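Cysteine desulfurase (Thermococcus onnurineus, PDB 5B87) probably catalyses the transfer of sulfur from L-cysteine to a sulfur carrier, using pyridoxal 5'-phosphate and leaving L-alanine as the second product. Local coordinates at residues 29-34 and 47-52; 368-373 and 388-393. All coordinates share one frame; numbering follows the deposited sequence.

Overall arrangement
From the N terminus, the chain leaves helix 25-28, and its loop at 29-34 is met by 47-52 in contact 1. This closes a short excursion that contains strand 38-39 and ties the N-terminal loop to the start of helix 50-62. The chain then builds the seven-stranded sheet before returning for contact 2, where 368-373 and 388-393 pair around helix 378-384. The contacts follow in series, neither nesting nor crossing, with centres about 22 Å apart. Strand 38-39, inside the first loop, lies beside 368-373 in the four-stranded sheet and so links the two regions. Both contacts also touch the second subunit.

Contact 1. Residues 29-34 and 47-52; sequences KDIPLT and LTPKPV
D30 and I31 pack against L47, P49 and K50 where the N-terminal loop meets the start of helix 50-62, in an enzyme of the class-V aminotransferase family. P49 is the N-cap residue, and its carbonyl receives V52 N within the first turn. The amide of K50 is instead used across the contact, donating to D30 O at 2.8 Å with an almost straight N-H...O angle of 170°. D30 O also lies 3.5 Å from P49 CA, a CA-H...O contact that adds to its hold on the helix start.

The close-packed side is apolar. The side chains of I31 and L47 cross at about a right angle, with I31 CG2 reaching L47 CB at 3.8 Å. The chi1 of I31, -53°, sets CG2 opposite the backbone N and turns I31 CG1 to the N side, 3.9 Å from P49 CA. L33 CB adds a looser touch at the end of L47, 4.2 Å from CD1. Y397 packs on I31, and its OH accepts a hydrogen bond from L47 N.

Toward solvent the fit slackens. The exposed P32 meets K50 only distantly, CD to CG at 4.2 Å, and L61 of the second subunit packs on both residues. D30 and K50 carry opposite charges, but D30 OD1 and K50 NZ stay 5.7 Å apart, too far for a salt bridge; any attraction between them is probably modest. The carboxylate of D30 is held by Y303, whose OH bonds OD2. The acid's side chain runs across the ring of P51 at about a right angle, with D30 CG 3.9 Å from P51 CD.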
loop_
_atom_site.group_PDB
_atom_site.type_symbol
_atom_site.label_atom_id
_atom_site.label_comp_id
_atom_site.label_asym_id
_atom_site.label_seq_id
_atom_site.Cartn_x
_atom_site.Cartn_y
_atom_site.Cartn_z
ATOM N N LYS B 29 -16.081 -23.867 5.661
ATOM C CA LYS B 29 -16.220 -24.416 4.332
ATOM C C LYS B 29 -15.599 -23.545 3.252
ATOM O O LYS B 29 -15.329 -24.025 2.211
ATOM C CB LYS B 29 -17.690 -24.527 3.956
ATOM C CG LYS B 29 -18.427 -25.679 4.544
ATOM C CD LYS B 29 -19.899 -25.537 4.267
ATOM C CE LYS B 29 -20.704 -26.617 4.958
ATOM N NZ LYS B 29 -21.508 -27.439 4.029
ATOM N N ASP B 30 -15.415 -22.267 3.514
ATOM C CA ASP B 30 -14.857 -21.344 2.558
ATOM C C ASP B 30 -13.385 -21.101 2.768
ATOM O O ASP B 30 -12.819 -20.284 2.115
ATOM C CB ASP B 30 -15.556 -20.003 2.703
ATOM C CG ASP B 30 -16.925 -19.991 2.108
ATOM O OD1 ASP B 30 -17.132 -20.644 1.101
ATOM O OD2 ASP B 30 -17.800 -19.323 2.632
ATOM N N ILE B 31 -12.783 -21.825 3.694
ATOM C CA ILE B 31 -11.382 -21.587 4.083
ATOM C C ILE B 31 -10.642 -22.910 4.175
ATOM O O ILE B 31 -10.548 -23.455 5.252
ATOM C CB ILE B 31 -11.264 -20.870 5.448
ATOM C CG1 ILE B 31 -12.121 -19.586 5.438
ATOM C CG2 ILE B 31 -9.805 -20.456 5.743
ATOM C CD1 ILE B 31 -12.111 -18.852 6.722
ATOM N N PRO B 32 -10.053 -23.393 3.062
ATOM C CA PRO B 32 -9.277 -24.638 2.999
ATOM C C PRO B 32 -8.222 -24.880 4.093
ATOM O O PRO B 32 -8.014 -26.044 4.529
ATOM C CB PRO B 32 -8.571 -24.537 1.631
ATOM C CG PRO B 32 -9.451 -23.624 0.818
ATOM C CD PRO B 32 -9.986 -22.644 1.787
ATOM N N LEU B 33 -7.546 -23.846 4.558
ATOM C CA LEU B 33 -6.512 -24.015 5.595
ATOM C C LEU B 33 -7.055 -24.509 6.939
ATOM O O LEU B 33 -6.360 -25.024 7.760
ATOM C CB LEU B 33 -5.718 -22.731 5.789
ATOM C CG LEU B 33 -4.278 -22.587 5.373
ATOM C CD1 LEU B 33 -3.482 -23.819 5.070
ATOM C CD2 LEU B 33 -4.032 -21.489 4.400
ATOM N N THR B 34 -8.331 -24.333 7.125
ATOM C CA THR B 34 -9.027 -24.744 8.289
ATOM C C THR B 34 -9.097 -26.290 8.391
ATOM O O THR B 34 -9.362 -26.830 9.415
ATOM C CB THR B 34 -10.352 -23.973 8.303
ATOM O OG1 THR B 34 -10.360 -23.069 9.387
ATOM C CG2 THR B 34 -11.533 -24.816 8.317
ATOM N N LEU B 47 -7.236 -15.624 8.250
ATOM C CA LEU B 47 -7.273 -16.542 7.136
ATOM C C LEU B 47 -8.232 -15.870 6.161
ATOM O O LEU B 47 -9.045 -15.093 6.563
ATOM C CB LEU B 47 -7.730 -17.906 7.557
ATOM C CG LEU B 47 -6.773 -18.672 8.456
ATOM C CD1 LEU B 47 -7.208 -20.081 8.644
ATOM C CD2 LEU B 47 -5.343 -18.620 8.011
ATOM N N THR B 48 -8.108 -16.158 4.884
ATOM C CA THR B 48 -8.866 -15.509 3.850
ATOM C C THR B 48 -9.930 -16.387 3.179
ATOM O O THR B 48 -9.629 -17.386 2.617
ATOM C CB THR B 48 -7.933 -15.000 2.798
ATOM O OG1 THR B 48 -6.945 -14.140 3.404
ATOM C CG2 THR B 48 -8.773 -14.145 1.780
ATOM N N PRO B 49 -11.207 -16.015 3.234
ATOM C CA PRO B 49 -12.178 -16.875 2.572
ATOM C C PRO B 49 -12.140 -16.871 1.059
ATOM O O PRO B 49 -11.851 -15.848 0.409
ATOM C CB PRO B 49 -13.505 -16.362 3.048
ATOM C CG PRO B 49 -13.203 -15.443 4.134
ATOM C CD PRO B 49 -11.849 -14.893 3.887
ATOM N N LYS B 50 -12.458 -18.019 0.506
ATOM C CA LYS B 50 -12.468 -18.167 -0.922
ATOM C C LYS B 50 -13.216 -17.066 -1.673
ATOM O O LYS B 50 -12.738 -16.651 -2.709
ATOM C CB LYS B 50 -13.022 -19.542 -1.323
ATOM C CG LYS B 50 -11.955 -20.632 -1.384
ATOM C CD LYS B 50 -12.376 -21.769 -2.335
ATOM C CE LYS B 50 -13.817 -22.219 -2.114
ATOM N NZ LYS B 50 -14.116 -23.559 -2.712
ATOM N N PRO B 51 -14.391 -16.631 -1.182
ATOM C CA PRO B 51 -15.081 -15.580 -1.965
ATOM C C PRO B 51 -14.359 -14.202 -2.022
ATOM O O PRO B 51 -14.598 -13.432 -2.950
ATOM C CB PRO B 51 -16.440 -15.441 -1.258
ATOM C CG PRO B 51 -16.688 -16.788 -0.658
ATOM C CD PRO B 51 -15.331 -17.397 -0.341
ATOM N N VAL B 52 -13.476 -13.916 -1.060
ATOM C CA VAL B 52 -12.640 -12.708 -1.110
ATOM C C VAL B 52 -11.599 -12.873 -2.182
ATOM O O VAL B 52 -11.353 -11.936 -2.928
ATOM C CB VAL B 52 -11.930 -12.411 0.244
ATOM C CG1 VAL B 52 -10.857 -11.332 0.105
ATOM C CG2 VAL B 52 -12.940 -12.016 1.293
#

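Contact 2. Residues 368-373 and 388-393. With ALA (alanine), chain F.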
loop_
_atom_site.group_PDB
_atom_site.type_symbol
_atom_site.label_atom_id
_atom_site.label_comp_id
_atom_site.label_asym_id
_atom_site.label_seq_id
_atom_site.Cartn_x
_atom_site.Cartn_y
_atom_site.Cartn_z
ATOM N N ILE B 368 -0.978 -26.478 15.556
ATOM C CA ILE B 368 -1.701 -25.371 16.159
ATOM C C ILE B 368 -0.780 -24.141 15.989
ATOM O O ILE B 368 0.323 -24.138 16.533
ATOM C CB ILE B 368 -1.994 -25.633 17.637
ATOM C CG1 ILE B 368 -3.085 -26.686 17.800
ATOM C CG2 ILE B 368 -2.400 -24.359 18.377
ATOM C CD1 ILE B 368 -3.039 -27.437 19.108
ATOM N N MET B 369 -1.270 -23.129 15.244
ATOM C CA MET B 369 -0.551 -21.908 14.960
ATOM C C MET B 369 -0.841 -20.838 15.985
ATOM O O MET B 369 -1.973 -20.347 16.142
ATOM C CB MET B 369 -0.910 -21.335 13.554
ATOM C CG MET B 369 -0.927 -22.311 12.376
ATOM S SD MET B 369 0.589 -23.141 11.933
ATOM C CE MET B 369 0.534 -24.639 12.892
ATOM N N VAL B 370 0.211 -20.408 16.650
ATOM C CA VAL B 370 0.068 -19.486 17.729
ATOM C C VAL B 370 1.230 -18.501 17.595
ATOM O O VAL B 370 2.179 -18.790 16.936
ATOM C CB VAL B 370 0.037 -20.365 18.994
ATOM C CG1 VAL B 370 1.267 -20.193 19.862
ATOM C CG2 VAL B 370 -1.231 -20.179 19.761
ATOM N N ARG B 371 1.139 -17.308 18.144
ATOM C CA ARG B 371 2.287 -16.396 18.112
ATOM C C ARG B 371 2.978 -16.283 19.472
ATOM O O ARG B 371 2.344 -16.389 20.521
ATOM C CB ARG B 371 1.910 -15.005 17.611
ATOM C CG ARG B 371 3.070 -14.310 16.895
ATOM C CD ARG B 371 2.643 -13.459 15.710
ATOM N NE ARG B 371 3.721 -13.396 14.708
ATOM C CZ ARG B 371 3.704 -13.902 13.467
ATOM N NH1 ARG B 371 2.640 -14.504 12.957
ATOM N NH2 ARG B 371 4.786 -13.773 12.704
ATOM N N SER B 372 4.275 -16.023 19.435
ATOM C CA SER B 372 5.050 -15.825 20.647
ATOM C C SER B 372 5.962 -14.626 20.536
ATOM O O SER B 372 6.452 -14.299 19.454
ATOM C CB SER B 372 5.850 -17.068 20.936
ATOM O OG SER B 372 6.754 -17.307 19.884
ATOM N N GLY B 373 6.099 -13.905 21.639
ATOM C CA GLY B 373 7.060 -12.840 21.730
ATOM C C GLY B 373 6.495 -11.567 22.272
ATOM O O GLY B 373 5.547 -11.576 23.069
ATOM N N GLY B 388 7.966 -12.013 27.030
ATOM C CA GLY B 388 6.953 -12.171 26.021
ATOM C C GLY B 388 5.812 -12.965 26.591
ATOM O O GLY B 388 5.777 -13.286 27.800
ATOM N N THR B 389 4.941 -13.402 25.712
ATOM C CA THR B 389 3.859 -14.277 26.059
ATOM C C THR B 389 3.606 -15.092 24.843
ATOM O O THR B 389 4.132 -14.801 23.818
ATOM C CB THR B 389 2.567 -13.530 26.351
ATOM O OG1 THR B 389 2.130 -12.866 25.189
ATOM C CG2 THR B 389 2.782 -12.536 27.392
ATOM N N VAL B 390 2.778 -16.103 24.958
ATOM C CA VAL B 390 2.383 -16.861 23.815
ATOM C C VAL B 390 0.931 -16.405 23.640
ATOM O O VAL B 390 0.231 -16.146 24.591
ATOM C CB VAL B 390 2.646 -18.375 23.908
ATOM C CG1 VAL B 390 3.090 -18.832 25.271
ATOM C CG2 VAL B 390 1.521 -19.200 23.342
ATOM N N ARG B 391 0.511 -16.270 22.406
ATOM C CA ARG B 391 -0.789 -15.747 22.121
ATOM C C ARG B 391 -1.629 -16.518 21.146
ATOM O O ARG B 391 -1.241 -16.783 20.054
ATOM C CB ARG B 391 -0.582 -14.326 21.632
ATOM C CG ARG B 391 -1.796 -13.480 21.437
ATOM C CD ARG B 391 -1.431 -12.242 20.663
ATOM N NE ARG B 391 -1.146 -12.538 19.282
ATOM C CZ ARG B 391 -0.740 -11.655 18.395
ATOM N NH1 ARG B 391 -0.561 -10.415 18.743
ATOM N NH2 ARG B 391 -0.514 -12.018 17.170
ATOM N N ALA B 392 -2.829 -16.828 21.580
ATOM C CA ALA B 392 -3.790 -17.502 20.769
ATOM C C ALA B 392 -4.837 -16.476 20.498
ATOM O O ALA B 392 -5.280 -15.832 21.385
ATOM C CB ALA B 392 -4.388 -18.672 21.493
ATOM N N SER B 393 -5.221 -16.337 19.248
ATOM C CA SER B 393 -6.224 -15.390 18.855
ATOM C C SER B 393 -7.192 -16.055 17.923
ATOM O O SER B 393 -6.831 -16.892 17.164
ATOM C CB SER B 393 -5.629 -14.123 18.270
ATOM O OG SER B 393 -4.682 -14.379 17.319
HETATM N N ALA F . -0.564 -6.203 15.061
HETATM C CA ALA F . -0.207 -7.595 14.630
HETATM C C ALA F . 0.258 -8.570 15.737
HETATM O O ALA F . 0.509 -9.720 15.504
HETATM C CB ALA F . 0.784 -7.679 13.438
HETATM O OXT ALA F . 0.348 -8.217 16.757
#
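R371 and R391 project from the same face of an antiparallel strand pair, their side chains side by side and pointing the same way. Their backbones form a hydrogen-bonded pair, R391 N to R371 O at 2.6 Å and R371 N to R391 O at 3.1 Å, which sets the two arginines next to each other. The guanidinium planes are nonetheless turned 55° apart, and R371 CD comes obliquely to R391 NH2, at 3.8 Å. D41 bridges the two like charges, forming salt bridges with R371 NH1 through OD2 and with R391 NH2 through OD1.

The chain of R391 leaves with CG opposite the backbone N (chi1 -172°) and bends at chi3, bringing its guanidinium edge to the carboxylate of the bound alanine. R391 NH1 donates to ALA OXT at 3.1 Å and R391 NH2 to ALA O at 3.0 Å, both nearly straight, with the carboxylate carbon in the guanidinium plane. N185 O also accepts from NH1, while the buried NE has no partner. An alanine in place of R391 would probably leave the ligand carboxylate without its paired donors and D41 without one of its two arginines.

V370 and V390 cross obliquely, CG1 to CG2 at 3.6 Å, and V370 also packs on helix 356-365. Farther along, G388 lies so close to G373 O that a CB would clash.

Such an arginine, gripping the carboxylate of the bound alanine, the reaction product, by two parallel bonds beside pyridoxal phosphate, and probably also that of the cysteine substrate, is characteristic of the fold-type I active site.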